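Local structure of chloride intracellular channel exc-4 (Caenorhabditis elegans, 2YV9) at the interface of chains A and B. The protein may insert into membranes to form chloride channels and is required to regulate the lumen size of the growing excretory canal. Numbering follows the deposited sequence. Chains: chain A/B, Chloride intracellular channel exc-4.

The interface of chains A and B. Residues chain A 135, 139, 251-252; chain B 72, 75.
B:Lys72 reaches out from helix 68-74 of one copy of EXC-4, a member of the CLIC family with its glutathione S-transferase fold, and meets the carboxylate of A:Glu139 tip to tip. Its ammonium NZ gives a hydrogen bond, also a salt bridge, to A:Glu139 OE2 over 2.9 Å, entering on the syn lone pair. The anti lone pair of the same oxygen is taken from within its own chain by A:Arg135 NE at 2.7 Å. The A:Arg135 NE bond is fairly straight (161° at H) and nearly in the guanidinium plane. OE2 thus accepts from both NE and NZ, and the carboxylate lies at the edge of the guanidinium. The anionic oxygen probably offsets the repulsion between A:Arg135 and B:Lys72.

On the way to this bond the lysine chain crosses A:Arg135 at about a right angle. Its CG sits 3.7 Å from A:Arg135 CZ, over the centre of one guanidinium face, and the bend at chi3 (49°) turns the outer chain toward the acid. A:Met252 crosses the lysine as well, its methyl CE lying 3.8 Å from B:Lys72 CD. A:Arg135 NH1 shares water 1 with the backbone carbonyl B:Lys72 O, which is 2.6 Å from the water. An alanine in place of A:Arg135 would probably leave the anti lone pair of A:Glu139 OE2 without its mate and the carboxylate freer to turn, strip the lysine methylenes of their flat support and break the water bridge.

Further along, A:Gln251, at the end of helix 241-251, packs its CG against the carbonyl carbon of B:Leu75 (3.7 Å from CG to C), while its CB touches the methyl CD2. A:Arg135 and A:Glu139 stand one turn apart on helix 117-140, and CG of the arginine, anti to the backbone N (chi1 172°), directs its chain toward the lysine. The patch belongs to a two-fold symmetric interface and recurs with the chains exchanged; because EXC-4 is a monomer, this pairing may reflect crystal packing.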
# COMPACT_ATOMS: atom_id res chain seq x y z
N ARG A 135 -9.78 14.80 -14.50
CA ARG A 135 -9.32 14.28 -15.78
C ARG A 135 -10.18 14.86 -16.94
O ARG A 135 -9.64 15.28 -17.98
CB ARG A 135 -9.37 12.76 -15.79
CG ARG A 135 -9.10 12.12 -17.16
CD ARG A 135 -7.64 12.34 -17.55
NE ARG A 135 -7.21 11.60 -18.74
CZ ARG A 135 -6.99 10.29 -18.77
NH1 ARG A 135 -7.23 9.53 -17.73
NH2 ARG A 135 -6.58 9.71 -19.90
N GLU A 139 -8.57 17.42 -19.86
CA GLU A 139 -8.57 17.01 -21.28
C GLU A 139 -9.41 17.99 -22.13
O GLU A 139 -9.09 18.28 -23.30
CB GLU A 139 -9.09 15.59 -21.43
CG GLU A 139 -8.28 14.54 -20.68
CD GLU A 139 -6.96 14.11 -21.34
OE1 GLU A 139 -6.57 14.64 -22.41
OE2 GLU A 139 -6.33 13.17 -20.78
N GLN A 251 1.26 13.97 -12.51
CA GLN A 251 0.54 12.77 -12.99
C GLN A 251 -0.47 13.04 -14.15
O GLN A 251 -0.67 12.18 -14.99
CB GLN A 251 -0.21 12.06 -11.84
CG GLN A 251 0.64 11.72 -10.58
CD GLN A 251 1.71 10.63 -10.78
OE1 GLN A 251 1.63 9.80 -11.69
NE2 GLN A 251 2.70 10.63 -9.89
N MET A 252 -1.13 14.21 -14.12
CA MET A 252 -2.03 14.68 -15.19
C MET A 252 -1.18 15.25 -16.38
O MET A 252 -1.73 15.86 -17.30
CB MET A 252 -3.05 15.77 -14.66
CG MET A 252 -4.43 15.32 -13.89
SD MET A 252 -5.49 14.33 -15.00
CE MET A 252 -5.08 14.94 -16.62
N LYS B 72 -1.54 8.72 -15.65
CA LYS B 72 -2.66 9.65 -15.74
C LYS B 72 -3.95 8.96 -15.28
O LYS B 72 -4.80 9.57 -14.62
CB LYS B 72 -2.79 10.19 -17.18
CG LYS B 72 -3.71 11.38 -17.32
CD LYS B 72 -3.44 12.20 -18.60
CE LYS B 72 -3.38 11.31 -19.82
NZ LYS B 72 -3.72 12.04 -21.09
N LEU B 75 -3.19 8.25 -11.28
CA LEU B 75 -2.64 9.34 -10.52
C LEU B 75 -1.53 8.91 -9.56
O LEU B 75 -1.51 9.31 -8.40
CB LEU B 75 -3.78 10.07 -9.77
CG LEU B 75 -4.78 10.74 -10.72
CD1 LEU B 75 -5.90 11.52 -10.02
CD2 LEU B 75 -4.01 11.70 -11.62
O HOH W 1 -7.33 9.96 -14.80